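Local coordinates for protein probable zinc protease PqqL (Escherichia coli, PDB 6OFS) that probably acts as a periplasmic zinc-dependent endopeptidase of the M16 family, holding one zinc ion per subunit, at residues N502-I507 with I677-V682; N543-G548 with N609-L614; S524-L529 with S706-G711; P731-S736 with F799-E804. All blocks are in the same frame, centred on the assembly; numbering follows the deposited sequence.

Contact 1: N502-I507 with I677-V682; sequences NGARVI and ITFVIV
Arg505, Ile507, Phe679 and Ile681 exchange the backbone bonds that join two parallel strands at the middle of a seven-stranded mixed sheet. Arg505 N gives to Ile677 O at 3.0 Å, and Arg505 O takes the N-H of Phe679; Ile507 N then reaches Phe679 O at 2.7 Å, and Ile507 O receives Ile681 N. Thus Arg505 and Ile507 each bond to two residues that flank their partner, the pattern of a parallel ladder.

Apolar contacts lie on both faces of the sheet. On the face of Val506 and Phe679, Ala504 CB sits at the edge of the phenyl ring, 3.9 Å from CE2, small enough to fit there, while Val506 CG1 meets Ile681 CD1 at 3.7 Å. Ile597 and Ile601 of helix 591-602 also pack on this ring. On the other face Thr678 CG2, anti to its own N (OG1 at chi1 -43°), touches Ile507 CG1 at 3.8 Å and Arg505 CB.

The polar part lies with Arg505, whose extended chain runs beside Thr678. One water joins Arg505 NH2 to Thr678 OG1, 2.7 Å from the hydroxyl, and NE bonds to Ser497 of the adjoining strand. Threonine suits this place because it serves both kinds of neighbour: its methyl packs against Ile507 and Arg505, while its hydroxyl is tied to the arginine through one water.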
# COMPACT_ATOMS: atom_id res chain seq x y z
N ASN A 502 24.31 12.52 -17.92
CA ASN A 502 23.66 12.79 -16.64
C ASN A 502 24.65 12.81 -15.46
O ASN A 502 24.26 13.07 -14.32
CB ASN A 502 22.49 11.80 -16.40
CG ASN A 502 22.88 10.36 -16.14
OD1 ASN A 502 24.01 9.92 -16.41
ND2 ASN A 502 21.96 9.60 -15.57
N GLY A 503 25.92 12.54 -15.78
CA GLY A 503 27.03 12.54 -14.83
C GLY A 503 27.33 11.21 -14.17
O GLY A 503 28.25 11.14 -13.35
N ALA A 504 26.56 10.16 -14.51
CA ALA A 504 26.78 8.84 -13.93
C ALA A 504 28.01 8.17 -14.51
O ALA A 504 28.38 8.43 -15.67
CB ALA A 504 25.55 7.95 -14.13
N ARG A 505 28.66 7.30 -13.72
CA ARG A 505 29.83 6.57 -14.20
C ARG A 505 29.46 5.09 -14.37
O ARG A 505 28.65 4.56 -13.61
CB ARG A 505 31.04 6.75 -13.28
CG ARG A 505 32.37 6.50 -13.96
CD ARG A 505 33.46 6.46 -12.93
NE ARG A 505 34.77 6.11 -13.50
CZ ARG A 505 35.85 5.86 -12.78
NH1 ARG A 505 37.00 5.56 -13.37
NH2 ARG A 505 35.80 5.92 -11.45
N VAL A 506 30.01 4.45 -15.40
CA VAL A 506 29.79 3.04 -15.73
C VAL A 506 31.17 2.36 -15.83
O VAL A 506 32.01 2.79 -16.62
CB VAL A 506 29.00 2.91 -17.07
CG1 VAL A 506 28.90 1.45 -17.51
CG2 VAL A 506 27.62 3.56 -17.01
N ILE A 507 31.38 1.29 -15.07
CA ILE A 507 32.60 0.49 -15.15
C ILE A 507 32.24 -0.83 -15.85
O ILE A 507 31.38 -1.56 -15.36
CB ILE A 507 33.31 0.25 -13.78
CG1 ILE A 507 33.49 1.57 -12.96
CG2 ILE A 507 34.65 -0.49 -13.98
CD1 ILE A 507 34.40 2.67 -13.59
N ILE A 677 26.61 8.22 -8.60
CA ILE A 677 26.49 6.80 -8.88
C ILE A 677 27.54 6.29 -9.85
O ILE A 677 27.82 6.91 -10.87
CB ILE A 677 25.05 6.41 -9.35
CG1 ILE A 677 23.95 7.06 -8.46
CG2 ILE A 677 24.88 4.87 -9.44
CD1 ILE A 677 22.52 7.12 -9.08
N THR A 678 28.08 5.10 -9.52
CA THR A 678 29.00 4.32 -10.34
C THR A 678 28.36 2.93 -10.56
O THR A 678 28.16 2.19 -9.60
CB THR A 678 30.42 4.29 -9.74
OG1 THR A 678 30.77 5.60 -9.29
CG2 THR A 678 31.43 3.82 -10.74
N PHE A 679 27.99 2.63 -11.80
CA PHE A 679 27.39 1.34 -12.18
C PHE A 679 28.49 0.40 -12.60
O PHE A 679 29.19 0.69 -13.56
CB PHE A 679 26.40 1.50 -13.34
CG PHE A 679 25.20 2.35 -13.03
CD1 PHE A 679 24.04 1.79 -12.50
CD2 PHE A 679 25.21 3.72 -13.27
CE1 PHE A 679 22.93 2.57 -12.21
CE2 PHE A 679 24.09 4.51 -12.99
CZ PHE A 679 22.96 3.93 -12.46
N VAL A 680 28.65 -0.72 -11.88
CA VAL A 680 29.64 -1.75 -12.20
C VAL A 680 28.93 -2.89 -12.97
O VAL A 680 28.11 -3.60 -12.39
CB VAL A 680 30.43 -2.23 -10.95
CG1 VAL A 680 31.33 -3.42 -11.29
CG2 VAL A 680 31.25 -1.09 -10.34
N ILE A 681 29.20 -3.02 -14.27
CA ILE A 681 28.59 -4.04 -15.12
C ILE A 681 29.63 -5.11 -15.48
O ILE A 681 30.63 -4.81 -16.12
CB ILE A 681 27.84 -3.43 -16.35
CG1 ILE A 681 26.86 -2.30 -15.92
CG2 ILE A 681 27.12 -4.52 -17.17
CD1 ILE A 681 26.52 -1.33 -17.00
N VAL A 682 29.41 -6.35 -14.98
CA VAL A 682 30.33 -7.48 -15.16
C VAL A 682 29.64 -8.65 -15.87
O VAL A 682 28.61 -9.15 -15.39
CB VAL A 682 31.04 -7.89 -13.84
CG1 VAL A 682 31.94 -9.10 -14.04
CG2 VAL A 682 31.84 -6.73 -13.26
O HOH W 1 33.34 6.43 -9.61

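Contact 2: N543-G548 with N609-L614; sequences NKAVSG and NIWASL
Ala545 is the hub of this contact, touched by Ile610, Trp611 and Leu614 of helix 608-623, and the meeting is almost wholly apolar. The single methyl of Ala545 is met by Leu614 CD1 at 3.9 Å, by Ile610 CG2 at 4.0 Å and, obliquely, by Trp611 CE3 at 4.2 Å. Residues 610 and 614 are one helical turn apart, so their side chains leave the same side of the helix and reach the alanine together; a methyl is a size that fits among them. Ile610 has its CG1 branch anti to the backbone N (chi1 -157°), which leaves CG2 to lie 3.7 Å from Ala545 O while CD1 extends to Gly548 O.

The two helices run roughly antiparallel, at 154° between their directions, and their axes approach to 9.2 Å. They pack with helices 591-602 and 660-668 in the part of this M16-family chain that also holds the seven-stranded sheet; Trp611 rests on Ala660 and Ala663 of the latter helix. Gly548, at the C-terminal end of its segment, has no side chain and lets Ile610 CD1 lie close to its backbone.

Among the polar groups, Ala545 O, beside the apolar patch, accepts from Ser549 OG. Trp611 NE1 bonds to Phe658 O, fixing the indole at its far end. Ser613 OG gives to Asn609 O at 2.8 Å, on the opposite face of that carbonyl from the N-H of Ser613 itself, so one acceptor is gripped twice.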
# COMPACT_ATOMS: atom_id res chain seq x y z
N ASN A 543 15.96 0.99 3.55
CA ASN A 543 16.41 0.39 2.31
C ASN A 543 15.97 -1.07 2.15
O ASN A 543 15.58 -1.46 1.04
CB ASN A 543 17.91 0.57 2.17
CG ASN A 543 18.51 -0.06 0.95
OD1 ASN A 543 19.09 -1.14 1.00
ND2 ASN A 543 18.38 0.62 -0.18
N LYS A 544 16.02 -1.88 3.23
CA LYS A 544 15.56 -3.28 3.16
C LYS A 544 14.06 -3.30 2.90
O LYS A 544 13.60 -4.06 2.04
CB LYS A 544 15.91 -4.08 4.44
CG LYS A 544 17.38 -4.51 4.53
CD LYS A 544 17.71 -5.74 3.66
CE LYS A 544 18.73 -5.45 2.59
NZ LYS A 544 18.66 -6.43 1.47
N ALA A 545 13.32 -2.41 3.58
CA ALA A 545 11.89 -2.25 3.41
C ALA A 545 11.54 -1.87 1.95
O ALA A 545 10.69 -2.54 1.35
CB ALA A 545 11.36 -1.22 4.38
N VAL A 546 12.22 -0.84 1.38
CA VAL A 546 11.97 -0.40 0.02
C VAL A 546 12.33 -1.50 -0.99
O VAL A 546 11.58 -1.71 -1.95
CB VAL A 546 12.63 0.97 -0.31
CG1 VAL A 546 12.38 1.38 -1.75
CG2 VAL A 546 12.12 2.05 0.63
N SER A 547 13.42 -2.25 -0.75
CA SER A 547 13.85 -3.32 -1.67
C SER A 547 13.01 -4.61 -1.57
O SER A 547 13.12 -5.48 -2.44
CB SER A 547 15.33 -3.61 -1.51
OG SER A 547 16.08 -2.47 -1.91
N GLY A 548 12.17 -4.71 -0.55
CA GLY A 548 11.27 -5.85 -0.37
C GLY A 548 9.85 -5.50 -0.76
O GLY A 548 8.91 -6.16 -0.33
N ASN A 609 3.44 -2.94 5.69
CA ASN A 609 3.53 -4.09 6.60
C ASN A 609 4.98 -4.47 6.91
O ASN A 609 5.29 -4.76 8.07
CB ASN A 609 2.75 -5.29 6.06
CG ASN A 609 1.27 -5.02 5.88
OD1 ASN A 609 0.84 -4.39 4.91
ND2 ASN A 609 0.47 -5.51 6.82
N ILE A 610 5.87 -4.47 5.89
CA ILE A 610 7.30 -4.78 6.07
C ILE A 610 7.98 -3.70 6.96
O ILE A 610 8.80 -4.04 7.81
CB ILE A 610 8.04 -5.07 4.72
CG1 ILE A 610 9.31 -5.93 4.95
CG2 ILE A 610 8.36 -3.79 3.92
CD1 ILE A 610 10.02 -6.52 3.64
N TRP A 611 7.57 -2.41 6.80
CA TRP A 611 8.12 -1.33 7.61
C TRP A 611 7.62 -1.37 9.06
O TRP A 611 8.38 -1.04 9.97
CB TRP A 611 7.86 0.05 6.95
CG TRP A 611 8.31 1.21 7.79
CD1 TRP A 611 7.50 2.11 8.42
CD2 TRP A 611 9.65 1.53 8.17
NE1 TRP A 611 8.27 3.02 9.13
CE2 TRP A 611 9.59 2.68 9.00
CE3 TRP A 611 10.91 0.97 7.88
CZ2 TRP A 611 10.74 3.27 9.54
CZ3 TRP A 611 12.05 1.57 8.41
CH2 TRP A 611 11.96 2.71 9.22
N ALA A 612 6.36 -1.78 9.27
CA ALA A 612 5.76 -1.88 10.60
C ALA A 612 6.48 -2.97 11.40
O ALA A 612 6.77 -2.76 12.58
CB ALA A 612 4.27 -2.18 10.48
N SER A 613 6.80 -4.10 10.74
CA SER A 613 7.53 -5.24 11.30
C SER A 613 8.95 -4.81 11.69
O SER A 613 9.34 -5.06 12.83
CB SER A 613 7.60 -6.39 10.29
OG SER A 613 6.30 -6.70 9.80
N LEU A 614 9.67 -4.10 10.80
CA LEU A 614 11.01 -3.57 11.10
C LEU A 614 10.99 -2.55 12.25
O LEU A 614 11.96 -2.48 13.00
CB LEU A 614 11.70 -3.00 9.86
CG LEU A 614 12.08 -4.00 8.75
CD1 LEU A 614 12.39 -3.29 7.46
CD2 LEU A 614 13.21 -4.87 9.16

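Contact 3: S524-L529 with S706-G711; sequences SNKGDL and SPLAAG
Two irregular loops converge here, their backbones nearest where the CA atoms of Leu529 and Gly711 stand 4.8 Å apart. The first loop leaves strand 517-524 through an ST turn, in which Ser524 OG accepts from Lys526 N at 3.2 Å; the second leads from helix 687-697 toward strand 721-728, which opens the next sheet of this M16-family protein, so the chain leading to that sheet is laid, at the surface, against a loop of the seven-stranded one. Serine suits the turn because its short hydroxyl can reach back to the chain.

Lys526 carries the side-chain contact. Its chain bends at chi2 (82°) and slides past Leu708 in the opposite direction, with CG 3.8 Å from Leu708 CD1. Farther out, CE rests 3.5 Å from Leu708 O and 3.6 Å from Ala709 O. A long aliphatic chain can thus lie against leucine while its ammonium end goes on to Asp676, with which NZ forms a salt bridge. Ala709 O also accepts from Ser530 OG. At the other end of the contact, Gly711 CA lies 3.6 Å from Leu529 O.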
# COMPACT_ATOMS: atom_id res chain seq x y z
N SER A 524 26.50 3.92 -4.91
CA SER A 524 26.25 5.33 -4.56
C SER A 524 27.31 5.75 -3.55
O SER A 524 27.71 4.93 -2.72
CB SER A 524 24.86 5.48 -3.95
OG SER A 524 24.63 6.78 -3.46
N ASN A 525 27.77 7.01 -3.60
CA ASN A 525 28.74 7.53 -2.63
C ASN A 525 28.03 8.10 -1.37
O ASN A 525 28.66 8.76 -0.53
CB ASN A 525 29.71 8.53 -3.29
CG ASN A 525 29.10 9.82 -3.78
OD1 ASN A 525 28.16 10.38 -3.20
ND2 ASN A 525 29.65 10.36 -4.86
N LYS A 526 26.73 7.86 -1.24
CA LYS A 526 25.95 8.29 -0.09
C LYS A 526 25.56 7.07 0.74
O LYS A 526 25.05 6.09 0.18
CB LYS A 526 24.71 9.11 -0.53
CG LYS A 526 24.84 10.61 -0.28
CD LYS A 526 25.62 11.34 -1.36
CE LYS A 526 25.67 12.82 -1.11
NZ LYS A 526 26.50 13.51 -2.14
N GLY A 527 25.85 7.12 2.04
CA GLY A 527 25.57 6.03 2.98
C GLY A 527 24.72 6.46 4.14
O GLY A 527 23.98 7.43 4.03
N ASP A 528 24.80 5.74 5.28
CA ASP A 528 23.95 6.11 6.43
C ASP A 528 24.57 7.26 7.27
O ASP A 528 23.88 7.82 8.13
CB ASP A 528 23.52 4.90 7.28
CG ASP A 528 24.56 4.07 8.03
OD1 ASP A 528 25.66 4.61 8.31
OD2 ASP A 528 24.26 2.90 8.38
N LEU A 529 25.83 7.65 6.96
CA LEU A 529 26.53 8.74 7.64
C LEU A 529 26.21 10.11 7.04
O LEU A 529 26.79 11.12 7.46
CB LEU A 529 28.04 8.49 7.73
CG LEU A 529 28.46 7.28 8.57
CD1 LEU A 529 29.94 6.98 8.39
CD2 LEU A 529 28.06 7.44 10.05
N SER A 706 17.93 16.76 -3.31
CA SER A 706 18.20 16.15 -2.01
C SER A 706 19.21 17.01 -1.24
O SER A 706 20.22 17.42 -1.83
CB SER A 706 18.71 14.72 -2.16
OG SER A 706 20.07 14.67 -2.57
N PRO A 707 18.98 17.26 0.07
CA PRO A 707 19.93 18.08 0.84
C PRO A 707 21.20 17.35 1.30
O PRO A 707 22.08 17.99 1.88
CB PRO A 707 19.09 18.55 2.03
CG PRO A 707 18.12 17.44 2.26
CD PRO A 707 17.83 16.83 0.91
N LEU A 708 21.28 16.01 1.04
CA LEU A 708 22.39 15.12 1.43
C LEU A 708 23.75 15.61 1.00
O LEU A 708 24.02 15.71 -0.20
CB LEU A 708 22.19 13.68 0.90
CG LEU A 708 21.07 12.78 1.46
CD1 LEU A 708 21.44 11.32 1.29
CD2 LEU A 708 20.78 13.04 2.94
N ALA A 709 24.61 15.91 1.98
CA ALA A 709 26.00 16.29 1.73
C ALA A 709 26.83 14.99 1.82
O ALA A 709 26.27 13.95 2.22
CB ALA A 709 26.47 17.30 2.77
N ALA A 710 28.13 15.02 1.46
CA ALA A 710 28.97 13.82 1.59
C ALA A 710 29.00 13.41 3.06
O ALA A 710 28.96 14.28 3.95
CB ALA A 710 30.37 14.09 1.08
N GLY A 711 28.99 12.10 3.31
CA GLY A 711 29.00 11.53 4.65
C GLY A 711 30.05 12.12 5.58
O GLY A 711 31.19 12.40 5.16

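Contact 4: P731-S736 with F799-E804; sequences PVAQVS and FTCQPE
Val735 lies side by side with Phe799, in a hydrogen-bonded pair of two antiparallel strands of a five-stranded sheet. Its CB sits over one face of the phenyl ring, 3.8 Å from the ring centroid in a CH-pi contact and offset toward the rim. From there CG1, anti to the backbone N (chi1 177°), meets CE2 and CZ of Phe799 at 3.7 Å, and CG2 touches CZ and CE1 at 3.9 Å, so the branched side chain straddles the outer end of the ring. Phe799 is turned into place by chi1 of 68°, which brings its ring across to valine; Leu809 of helix 806-823 also packs against it.

Backbone bonds hold the pair in register. Val735 N reaches Phe799 O at 2.8 Å and Val735 O takes the N-H of Phe799, a reciprocal pair repeated between Ala733 and Cys801. On the same face Ala733 CB lies 4.0 Å from Cys801 SG and 3.7 Å from Pro803 CA, close quarters that a bare methyl suits. On the opposite face Gln734 CG runs beside Thr800 CG2 at 3.8 Å.

The chemistry is thus divided by face: Val735, Phe799 and Cys801 pack against helix 806-823, with Ala733 beside them, whereas Gln734 and Thr800, on the partly exposed face, meet through aliphatic carbons and leave the threonine hydroxyl to bond to Ser779.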
# COMPACT_ATOMS: atom_id res chain seq x y z
N PRO A 731 30.01 -16.70 34.05
CA PRO A 731 31.37 -16.57 34.61
C PRO A 731 32.45 -16.41 33.55
O PRO A 731 33.53 -17.00 33.64
CB PRO A 731 31.53 -17.85 35.45
CG PRO A 731 30.50 -18.82 34.90
CD PRO A 731 29.64 -18.11 33.89
N VAL A 732 32.15 -15.59 32.53
CA VAL A 732 33.06 -15.28 31.43
C VAL A 732 33.33 -13.78 31.42
O VAL A 732 32.39 -12.97 31.31
CB VAL A 732 32.55 -15.77 30.04
CG1 VAL A 732 33.63 -15.61 28.98
CG2 VAL A 732 32.05 -17.21 30.08
N ALA A 733 34.61 -13.42 31.52
CA ALA A 733 35.07 -12.04 31.41
C ALA A 733 35.31 -11.79 29.92
O ALA A 733 35.97 -12.60 29.26
CB ALA A 733 36.35 -11.83 32.19
N GLN A 734 34.74 -10.72 29.38
CA GLN A 734 34.91 -10.33 27.98
C GLN A 734 35.73 -9.02 27.97
O GLN A 734 35.29 -8.03 28.54
CB GLN A 734 33.53 -10.17 27.30
CG GLN A 734 33.56 -10.16 25.77
CD GLN A 734 32.17 -10.12 25.15
OE1 GLN A 734 31.32 -11.00 25.38
NE2 GLN A 734 31.91 -9.09 24.34
N VAL A 735 36.93 -9.05 27.37
CA VAL A 735 37.84 -7.89 27.29
C VAL A 735 38.00 -7.40 25.85
O VAL A 735 38.32 -8.19 24.95
CB VAL A 735 39.22 -8.16 27.96
CG1 VAL A 735 40.17 -6.98 27.79
CG2 VAL A 735 39.06 -8.50 29.44
N SER A 736 37.81 -6.09 25.64
CA SER A 736 37.99 -5.44 24.34
C SER A 736 38.95 -4.25 24.46
O SER A 736 38.76 -3.40 25.34
CB SER A 736 36.65 -4.99 23.76
OG SER A 736 35.78 -6.10 23.60
N PHE A 799 39.24 -10.70 23.64
CA PHE A 799 39.41 -12.00 24.27
C PHE A 799 38.38 -12.22 25.36
O PHE A 799 37.85 -11.26 25.91
CB PHE A 799 40.86 -12.29 24.75
CG PHE A 799 41.40 -11.47 25.90
CD1 PHE A 799 41.25 -11.91 27.21
CD2 PHE A 799 42.10 -10.29 25.67
CE1 PHE A 799 41.74 -11.15 28.28
CE2 PHE A 799 42.60 -9.54 26.74
CZ PHE A 799 42.41 -9.97 28.04
N THR A 800 38.06 -13.49 25.61
CA THR A 800 37.17 -13.92 26.68
C THR A 800 38.02 -14.85 27.53
O THR A 800 38.76 -15.67 26.98
CB THR A 800 35.89 -14.60 26.17
OG1 THR A 800 36.23 -15.70 25.33
CG2 THR A 800 34.96 -13.64 25.44
N CYS A 801 37.94 -14.69 28.85
CA CYS A 801 38.76 -15.48 29.78
C CYS A 801 38.01 -15.68 31.09
O CYS A 801 36.88 -15.23 31.24
CB CYS A 801 40.08 -14.74 30.02
SG CYS A 801 39.87 -13.15 30.88
N GLN A 802 38.70 -16.29 32.06
CA GLN A 802 38.23 -16.48 33.43
C GLN A 802 38.37 -15.10 34.10
O GLN A 802 39.40 -14.45 33.91
CB GLN A 802 39.12 -17.52 34.15
CG GLN A 802 38.46 -18.16 35.37
CD GLN A 802 39.45 -18.87 36.27
OE1 GLN A 802 40.50 -19.38 35.83
NE2 GLN A 802 39.13 -18.93 37.55
N PRO A 803 37.35 -14.63 34.87
CA PRO A 803 37.44 -13.27 35.46
C PRO A 803 38.73 -12.92 36.23
O PRO A 803 39.25 -11.82 36.06
CB PRO A 803 36.21 -13.19 36.37
CG PRO A 803 35.26 -14.16 35.79
CD PRO A 803 36.06 -15.27 35.18
N GLU A 804 39.25 -13.88 37.02
CA GLU A 804 40.46 -13.74 37.83
C GLU A 804 41.75 -13.49 37.01
O GLU A 804 42.76 -13.06 37.57
CB GLU A 804 40.65 -15.00 38.70
CG GLU A 804 39.58 -15.19 39.77
CD GLU A 804 38.22 -15.67 39.30
OE1 GLU A 804 37.21 -15.28 39.93
OE2 GLU A 804 38.16 -16.42 38.30

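In the fold
Contacts 1, 2 and 3 belong to one neighbourhood. Contact 1 joins two central strands of the seven-stranded sheet, and contact 3 lies where the loop after another strand of that sheet meets the chain leading onward; their centres are 17 Å apart and their segments alternate along the sequence. The helix pair of contact 2 is nested within the loops closed by both, its centre 27 Å from contact 1 and 21 Å from contact 3. Contact 4 follows in series, in the five-stranded sheet, about 48 Å from contact 1 between centres. All four lie away from the zinc site, where His54 and His58 bind the metal.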